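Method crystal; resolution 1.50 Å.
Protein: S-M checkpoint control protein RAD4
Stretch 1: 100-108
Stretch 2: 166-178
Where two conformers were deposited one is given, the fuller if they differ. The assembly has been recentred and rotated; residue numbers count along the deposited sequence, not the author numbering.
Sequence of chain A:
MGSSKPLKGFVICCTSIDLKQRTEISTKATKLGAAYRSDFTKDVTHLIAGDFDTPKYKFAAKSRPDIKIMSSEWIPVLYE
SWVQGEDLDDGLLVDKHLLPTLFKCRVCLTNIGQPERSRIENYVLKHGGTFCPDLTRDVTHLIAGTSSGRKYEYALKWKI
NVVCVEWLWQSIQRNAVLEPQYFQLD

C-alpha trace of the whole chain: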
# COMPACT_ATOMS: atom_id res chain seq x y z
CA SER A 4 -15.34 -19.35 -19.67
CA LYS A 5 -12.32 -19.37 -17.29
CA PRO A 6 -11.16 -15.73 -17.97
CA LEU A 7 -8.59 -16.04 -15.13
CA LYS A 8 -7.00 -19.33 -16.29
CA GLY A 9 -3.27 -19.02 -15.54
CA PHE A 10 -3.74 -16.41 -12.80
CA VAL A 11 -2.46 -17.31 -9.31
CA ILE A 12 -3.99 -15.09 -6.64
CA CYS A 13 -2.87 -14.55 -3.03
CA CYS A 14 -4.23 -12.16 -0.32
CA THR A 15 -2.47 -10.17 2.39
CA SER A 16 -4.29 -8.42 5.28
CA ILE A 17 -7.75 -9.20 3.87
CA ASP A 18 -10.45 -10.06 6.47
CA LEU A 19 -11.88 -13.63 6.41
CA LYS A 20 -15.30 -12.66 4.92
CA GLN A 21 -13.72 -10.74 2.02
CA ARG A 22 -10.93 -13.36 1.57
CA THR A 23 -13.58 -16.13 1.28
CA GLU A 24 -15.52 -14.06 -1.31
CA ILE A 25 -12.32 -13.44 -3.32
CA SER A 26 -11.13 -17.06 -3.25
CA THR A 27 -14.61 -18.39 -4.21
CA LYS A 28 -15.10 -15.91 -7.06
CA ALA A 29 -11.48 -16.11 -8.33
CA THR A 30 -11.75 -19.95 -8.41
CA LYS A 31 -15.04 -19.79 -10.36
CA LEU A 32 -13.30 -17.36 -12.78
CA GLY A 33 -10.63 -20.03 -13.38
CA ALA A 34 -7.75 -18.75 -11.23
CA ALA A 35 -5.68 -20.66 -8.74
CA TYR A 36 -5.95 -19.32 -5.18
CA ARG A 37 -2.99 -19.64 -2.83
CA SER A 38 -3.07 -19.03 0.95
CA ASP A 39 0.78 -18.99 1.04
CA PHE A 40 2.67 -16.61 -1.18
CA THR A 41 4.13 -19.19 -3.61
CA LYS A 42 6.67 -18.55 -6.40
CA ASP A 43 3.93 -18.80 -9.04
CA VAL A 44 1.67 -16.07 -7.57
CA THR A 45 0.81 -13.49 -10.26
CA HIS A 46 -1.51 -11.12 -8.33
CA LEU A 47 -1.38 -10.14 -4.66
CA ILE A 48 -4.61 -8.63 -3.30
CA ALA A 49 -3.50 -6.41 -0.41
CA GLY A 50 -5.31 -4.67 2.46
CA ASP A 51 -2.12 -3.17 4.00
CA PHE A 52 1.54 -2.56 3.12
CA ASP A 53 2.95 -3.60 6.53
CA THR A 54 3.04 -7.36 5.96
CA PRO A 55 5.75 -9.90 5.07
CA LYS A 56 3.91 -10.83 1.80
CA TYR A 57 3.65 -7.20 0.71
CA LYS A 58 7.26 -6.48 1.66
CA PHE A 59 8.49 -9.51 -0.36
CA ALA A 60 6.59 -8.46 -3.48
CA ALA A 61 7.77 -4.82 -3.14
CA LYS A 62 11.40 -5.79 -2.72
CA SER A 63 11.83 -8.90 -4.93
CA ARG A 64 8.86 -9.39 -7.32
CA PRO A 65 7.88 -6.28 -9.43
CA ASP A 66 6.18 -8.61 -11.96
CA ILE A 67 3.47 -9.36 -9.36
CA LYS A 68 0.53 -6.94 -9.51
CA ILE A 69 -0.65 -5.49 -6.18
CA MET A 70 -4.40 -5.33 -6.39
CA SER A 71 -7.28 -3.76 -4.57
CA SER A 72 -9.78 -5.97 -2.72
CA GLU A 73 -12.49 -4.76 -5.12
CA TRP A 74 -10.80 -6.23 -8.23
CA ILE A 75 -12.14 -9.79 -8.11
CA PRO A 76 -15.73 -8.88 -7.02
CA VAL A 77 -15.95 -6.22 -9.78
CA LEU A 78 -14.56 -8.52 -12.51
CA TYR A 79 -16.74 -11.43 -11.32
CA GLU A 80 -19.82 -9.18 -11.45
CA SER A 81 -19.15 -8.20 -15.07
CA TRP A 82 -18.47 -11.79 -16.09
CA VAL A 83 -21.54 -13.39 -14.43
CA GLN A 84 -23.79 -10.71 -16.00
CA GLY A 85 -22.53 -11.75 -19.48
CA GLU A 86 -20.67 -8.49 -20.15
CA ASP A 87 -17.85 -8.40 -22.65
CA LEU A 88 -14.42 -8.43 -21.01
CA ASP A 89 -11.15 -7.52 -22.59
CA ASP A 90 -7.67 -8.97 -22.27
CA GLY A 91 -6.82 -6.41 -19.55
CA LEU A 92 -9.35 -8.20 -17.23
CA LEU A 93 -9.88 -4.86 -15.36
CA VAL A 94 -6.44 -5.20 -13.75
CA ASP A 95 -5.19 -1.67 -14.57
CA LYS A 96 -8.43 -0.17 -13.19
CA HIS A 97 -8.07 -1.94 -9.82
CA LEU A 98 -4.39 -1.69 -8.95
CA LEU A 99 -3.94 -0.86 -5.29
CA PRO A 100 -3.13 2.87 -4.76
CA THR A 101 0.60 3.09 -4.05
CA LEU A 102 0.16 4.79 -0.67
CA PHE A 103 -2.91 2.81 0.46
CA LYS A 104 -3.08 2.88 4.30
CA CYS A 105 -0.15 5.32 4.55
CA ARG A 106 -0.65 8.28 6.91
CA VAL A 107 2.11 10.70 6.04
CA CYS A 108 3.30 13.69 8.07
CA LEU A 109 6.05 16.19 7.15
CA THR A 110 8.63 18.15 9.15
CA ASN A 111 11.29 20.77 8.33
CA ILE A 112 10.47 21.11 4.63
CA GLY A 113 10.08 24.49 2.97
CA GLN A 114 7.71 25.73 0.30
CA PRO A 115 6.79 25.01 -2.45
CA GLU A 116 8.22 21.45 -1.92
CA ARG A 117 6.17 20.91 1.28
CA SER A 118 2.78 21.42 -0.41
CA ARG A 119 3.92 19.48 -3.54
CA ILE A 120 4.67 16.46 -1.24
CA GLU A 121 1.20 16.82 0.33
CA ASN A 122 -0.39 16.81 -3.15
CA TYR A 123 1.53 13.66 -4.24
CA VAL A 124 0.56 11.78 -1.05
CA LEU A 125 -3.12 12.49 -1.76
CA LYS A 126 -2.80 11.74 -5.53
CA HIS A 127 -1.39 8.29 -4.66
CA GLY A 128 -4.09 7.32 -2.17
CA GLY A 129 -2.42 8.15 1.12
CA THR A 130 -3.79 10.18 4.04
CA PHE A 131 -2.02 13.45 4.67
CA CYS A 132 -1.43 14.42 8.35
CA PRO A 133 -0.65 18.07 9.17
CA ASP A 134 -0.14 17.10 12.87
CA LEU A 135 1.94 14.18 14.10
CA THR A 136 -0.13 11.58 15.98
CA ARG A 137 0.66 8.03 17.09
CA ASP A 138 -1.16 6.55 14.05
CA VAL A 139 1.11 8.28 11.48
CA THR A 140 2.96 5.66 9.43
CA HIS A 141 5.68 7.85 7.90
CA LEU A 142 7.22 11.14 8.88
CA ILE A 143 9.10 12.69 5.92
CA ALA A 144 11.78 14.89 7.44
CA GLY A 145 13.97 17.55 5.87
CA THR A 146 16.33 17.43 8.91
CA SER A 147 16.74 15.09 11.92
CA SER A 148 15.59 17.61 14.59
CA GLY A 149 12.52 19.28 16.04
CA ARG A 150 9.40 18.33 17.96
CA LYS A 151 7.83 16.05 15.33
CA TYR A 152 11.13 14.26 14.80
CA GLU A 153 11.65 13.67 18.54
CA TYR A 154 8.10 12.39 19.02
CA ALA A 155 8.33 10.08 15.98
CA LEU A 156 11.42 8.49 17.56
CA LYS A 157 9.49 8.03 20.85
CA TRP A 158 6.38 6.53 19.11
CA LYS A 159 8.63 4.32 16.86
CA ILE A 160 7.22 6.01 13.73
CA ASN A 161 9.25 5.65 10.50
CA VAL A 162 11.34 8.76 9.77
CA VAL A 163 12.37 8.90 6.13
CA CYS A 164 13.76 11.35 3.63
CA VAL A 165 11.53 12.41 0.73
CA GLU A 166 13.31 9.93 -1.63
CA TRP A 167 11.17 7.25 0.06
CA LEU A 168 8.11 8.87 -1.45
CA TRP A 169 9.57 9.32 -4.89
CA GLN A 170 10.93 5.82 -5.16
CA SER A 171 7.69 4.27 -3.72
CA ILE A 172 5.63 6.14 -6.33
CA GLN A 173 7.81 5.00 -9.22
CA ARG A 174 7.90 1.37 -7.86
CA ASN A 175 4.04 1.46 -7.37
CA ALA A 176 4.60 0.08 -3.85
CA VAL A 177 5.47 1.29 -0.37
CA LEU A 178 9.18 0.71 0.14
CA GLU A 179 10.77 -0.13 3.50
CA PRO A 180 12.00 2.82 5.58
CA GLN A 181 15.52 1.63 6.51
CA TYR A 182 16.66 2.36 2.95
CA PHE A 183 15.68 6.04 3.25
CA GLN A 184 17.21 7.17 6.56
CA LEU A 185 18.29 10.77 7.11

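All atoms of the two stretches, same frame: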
# COMPACT_ATOMS: atom_id res chain seq x y z
N PRO A 100 -3.83 1.57 -4.80
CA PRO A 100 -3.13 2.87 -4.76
C PRO A 100 -1.79 2.69 -4.07
O PRO A 100 -1.72 1.98 -3.06
CB PRO A 100 -4.08 3.76 -3.95
CG PRO A 100 -5.46 3.15 -4.23
CD PRO A 100 -5.17 1.66 -4.16
N THR A 101 -0.74 3.32 -4.58
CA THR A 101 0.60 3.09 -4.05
C THR A 101 0.69 3.31 -2.57
O THR A 101 1.30 2.50 -1.85
CB THR A 101 1.61 3.99 -4.78
OG1 THR A 101 1.59 3.60 -6.16
CG2 THR A 101 3.03 3.84 -4.23
N LEU A 102 0.07 4.42 -2.08
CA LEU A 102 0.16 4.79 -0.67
C LEU A 102 -1.08 4.41 0.15
O LEU A 102 -1.36 5.00 1.20
CB LEU A 102 0.44 6.31 -0.57
CG LEU A 102 1.72 6.74 -1.30
CD1 LEU A 102 1.93 8.24 -1.16
CD2 LEU A 102 2.98 6.00 -0.75
N PHE A 103 -1.77 3.33 -0.28
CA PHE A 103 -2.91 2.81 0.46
C PHE A 103 -2.48 2.52 1.90
O PHE A 103 -1.44 1.87 2.13
CB PHE A 103 -3.42 1.53 -0.24
CG PHE A 103 -4.69 0.98 0.35
CD1 PHE A 103 -5.90 1.63 0.16
CD2 PHE A 103 -4.67 -0.18 1.11
CE1 PHE A 103 -7.08 1.11 0.72
CE2 PHE A 103 -5.84 -0.70 1.66
CZ PHE A 103 -7.04 -0.05 1.45
N LYS A 104 -3.27 3.04 2.85
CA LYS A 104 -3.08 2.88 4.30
C LYS A 104 -1.89 3.67 4.85
O LYS A 104 -1.64 3.60 6.06
CB LYS A 104 -2.97 1.41 4.75
CG LYS A 104 -4.30 0.65 4.63
CD LYS A 104 -5.29 0.98 5.71
CE LYS A 104 -6.34 -0.11 5.85
NZ LYS A 104 -7.41 0.01 4.82
N CYS A 105 -1.20 4.45 4.00
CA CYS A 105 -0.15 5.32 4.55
C CYS A 105 -0.80 6.55 5.13
O CYS A 105 -1.75 7.08 4.56
CB CYS A 105 0.87 5.72 3.48
SG CYS A 105 1.88 4.36 2.88
N ARG A 106 -0.22 7.05 6.23
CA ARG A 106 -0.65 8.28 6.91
C ARG A 106 0.64 9.04 7.06
O ARG A 106 1.50 8.64 7.84
CB ARG A 106 -1.31 7.97 8.26
CG ARG A 106 -2.58 7.14 8.07
CD ARG A 106 -3.31 6.88 9.40
NE ARG A 106 -4.04 8.07 9.83
CZ ARG A 106 -5.25 8.41 9.41
NH1 ARG A 106 -5.91 7.63 8.54
NH2 ARG A 106 -5.82 9.52 9.84
N VAL A 107 0.84 10.02 6.18
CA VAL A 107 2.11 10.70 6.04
C VAL A 107 2.08 12.09 6.63
O VAL A 107 1.19 12.89 6.31
CB VAL A 107 2.50 10.77 4.54
CG1 VAL A 107 3.87 11.41 4.36
CG2 VAL A 107 2.48 9.37 3.89
N CYS A 108 3.10 12.39 7.43
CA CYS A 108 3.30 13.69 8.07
C CYS A 108 4.63 14.21 7.58
O CYS A 108 5.49 13.41 7.19
CB CYS A 108 3.29 13.48 9.59
SG CYS A 108 3.33 14.99 10.58
N GLU A 166 13.01 10.93 -0.60
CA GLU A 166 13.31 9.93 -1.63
C GLU A 166 12.49 8.66 -1.42
O GLU A 166 12.16 7.98 -2.38
CB GLU A 166 14.81 9.63 -1.59
CG GLU A 166 15.33 8.83 -2.77
CD GLU A 166 15.21 9.43 -4.17
OE1 GLU A 166 14.89 10.63 -4.31
OE2 GLU A 166 15.33 8.64 -5.13
N TRP A 167 12.07 8.38 -0.17
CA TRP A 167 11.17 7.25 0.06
C TRP A 167 9.89 7.40 -0.75
O TRP A 167 9.39 6.44 -1.34
CB TRP A 167 10.81 7.16 1.56
CG TRP A 167 9.63 6.26 1.81
CD1 TRP A 167 9.63 4.89 1.88
CD2 TRP A 167 8.26 6.67 2.00
NE1 TRP A 167 8.35 4.42 2.05
CE2 TRP A 167 7.48 5.49 2.11
CE3 TRP A 167 7.62 7.92 2.07
CZ2 TRP A 167 6.09 5.53 2.27
CZ3 TRP A 167 6.25 7.97 2.24
CH2 TRP A 167 5.50 6.78 2.34
N LEU A 168 9.33 8.62 -0.73
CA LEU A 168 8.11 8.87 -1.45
C LEU A 168 8.31 8.76 -2.96
O LEU A 168 7.50 8.11 -3.63
CB LEU A 168 7.61 10.28 -1.08
CG LEU A 168 6.32 10.74 -1.81
CD1 LEU A 168 5.13 9.85 -1.45
CD2 LEU A 168 6.00 12.20 -1.45
N TRP A 169 9.37 9.36 -3.46
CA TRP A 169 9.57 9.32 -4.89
C TRP A 169 9.82 7.92 -5.40
O TRP A 169 9.27 7.55 -6.37
CB TRP A 169 10.67 10.29 -5.32
CG TRP A 169 10.53 11.71 -4.83
CD1 TRP A 169 11.53 12.48 -4.38
CD2 TRP A 169 9.35 12.52 -4.78
NE1 TRP A 169 11.06 13.71 -4.02
CE2 TRP A 169 9.72 13.74 -4.26
CE3 TRP A 169 8.03 12.33 -5.12
CZ2 TRP A 169 8.81 14.75 -4.06
CZ3 TRP A 169 7.16 13.34 -4.91
CH2 TRP A 169 7.56 14.51 -4.39
N GLN A 170 10.66 7.18 -4.69
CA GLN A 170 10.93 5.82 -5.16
C GLN A 170 9.71 4.90 -4.98
O GLN A 170 9.53 3.99 -5.79
CB GLN A 170 12.17 5.24 -4.48
CG GLN A 170 13.43 5.92 -5.02
CD GLN A 170 14.69 5.13 -4.69
OE1 GLN A 170 14.67 3.90 -4.51
NE2 GLN A 170 15.81 5.85 -4.59
N SER A 171 8.89 5.11 -3.91
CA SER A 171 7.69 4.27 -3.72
C SER A 171 6.72 4.54 -4.84
O SER A 171 6.17 3.60 -5.42
CB SER A 171 7.04 4.59 -2.37
OG SER A 171 7.84 4.13 -1.29
N ILE A 172 6.55 5.82 -5.21
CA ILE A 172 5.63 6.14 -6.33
C ILE A 172 6.11 5.48 -7.62
O ILE A 172 5.29 4.88 -8.33
CB ILE A 172 5.46 7.66 -6.48
CG1 ILE A 172 4.57 8.18 -5.35
CG2 ILE A 172 4.86 8.03 -7.89
CD1 ILE A 172 4.60 9.71 -5.22
N GLN A 173 7.42 5.57 -7.93
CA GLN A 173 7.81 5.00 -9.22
C GLN A 173 7.79 3.45 -9.20
O GLN A 173 7.58 2.87 -10.29
CB GLN A 173 9.15 5.56 -9.69
CG GLN A 173 10.31 5.12 -8.85
CD GLN A 173 11.61 5.80 -9.14
OE1 GLN A 173 11.63 6.80 -9.86
NE2 GLN A 173 12.72 5.25 -8.67
N ARG A 174 7.93 2.82 -8.03
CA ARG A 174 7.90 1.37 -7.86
C ARG A 174 6.45 0.86 -7.68
O ARG A 174 6.22 -0.37 -7.63
CB ARG A 174 8.80 1.00 -6.66
CG ARG A 174 8.94 -0.49 -6.32
CD ARG A 174 9.36 -1.35 -7.49
NE ARG A 174 9.57 -2.75 -7.10
CZ ARG A 174 8.59 -3.62 -6.88
NH1 ARG A 174 7.32 -3.25 -6.99
NH2 ARG A 174 8.88 -4.87 -6.54
N ASN A 175 5.45 1.79 -7.58
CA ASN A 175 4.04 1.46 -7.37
C ASN A 175 3.86 0.59 -6.13
O ASN A 175 3.03 -0.34 -6.10
CB ASN A 175 3.43 0.76 -8.62
CG ASN A 175 3.48 1.62 -9.86
OD1 ASN A 175 4.07 1.24 -10.87
ND2 ASN A 175 2.85 2.78 -9.80
N ALA A 176 4.67 0.84 -5.09
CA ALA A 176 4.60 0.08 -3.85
C ALA A 176 5.29 0.86 -2.77
O ALA A 176 6.29 1.55 -3.05
CB ALA A 176 5.27 -1.28 -4.00
N VAL A 177 4.81 0.72 -1.53
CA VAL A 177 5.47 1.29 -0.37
C VAL A 177 6.77 0.56 -0.17
O VAL A 177 6.77 -0.68 -0.05
CB VAL A 177 4.59 1.14 0.89
CG1 VAL A 177 5.35 1.55 2.17
CG2 VAL A 177 3.31 1.97 0.72
N LEU A 178 7.87 1.31 -0.13
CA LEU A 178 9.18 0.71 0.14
C LEU A 178 9.52 0.81 1.62
O LEU A 178 9.00 1.67 2.33
CB LEU A 178 10.27 1.37 -0.71
CG LEU A 178 10.00 1.30 -2.21
CD1 LEU A 178 11.06 2.08 -3.01
CD2 LEU A 178 9.90 -0.15 -2.70
O HOH W 1 2.58 5.06 -8.07

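Where a helix ends, its last turn leaves backbone groups without the partners that the regular repeat would supply, and a neighbouring loop can pack against that end without a direct hydrogen bond to it. The contact between residues 100-108 and 166-178 of the checkpoint protein RAD4 is a compact example. About 405 Å² of surface is buried, counting both sides, and no hydrogen bond passes directly from one stretch to the other. Shape, apolar packing and one water make up the contact.

T101 covers the most surface. It lies in the type I turn from P100 to F103, closed by F103 N to P100 O at 3.1 Å, and its CA is 5.0 Å from the CA of A176, the nearest such pair across the stretches. Opposite it the helix finishes in a Schellman motif: N175 takes a positive phi of 56°, and two backbone bonds reach back into the last turn, A176 N to S171 O at 3.2 Å and N175 N to I172 O at 3.2 Å. The methyl of T101 settles against this knot of backbone, with CG2 3.4 Å from S171 O and 3.5 Å from A176 N. Because those two polar atoms already bond to each other, an apolar group can lie beside them without depriving them of a partner. The hydroxyl, on the other branch, approaches N175, OG1 standing 3.5 Å from its CA, and finds its hydrogen bond in a water. That water lies 2.6 Å from T101 OG1, donates to I172 O at 2.7 Å, and accepts a weak bond from N175 ND2 at 2.9 Å. It thus links the threonine to both the helix backbone and N175, the first residue to leave helical phi/psi.

L102 comes next, and its contribution is purely apolar. Its CA-to-CB bond points sideways, but with chi1 m and chi2 t the end of the side chain comes nearer to the helix. L102 CD1 meets L168 CD1 at 3.6 Å, and L102 CD2 lies 4.1 Å from W167 CH2 and 4.3 Å from V177 CG2.

W167 and V177 complete the apolar patch. The indole approaches L102 obliquely, while C105 SG and V107 CG2 lie at its edge, near the ring plane, at 4.4 and 4.3 Å from CH2. The ring is bonded within its own stretch, W167 NE1 donating to L178 O at 2.8 Å. Separately, S171 OG donates to W167 O at 2.8 Å and accepts from L178 N at 3.0 Å. These bonds tie the segment after the helix back to its body, next to V177. Methyl CG2 of V177 then packs 3.5 Å from C105 SG and 3.3 Å from T101 O. The principle is plain: the helical stretch bonds much of its own backbone, the other closes two turns, and what lies between them is close packing with a single water bridge.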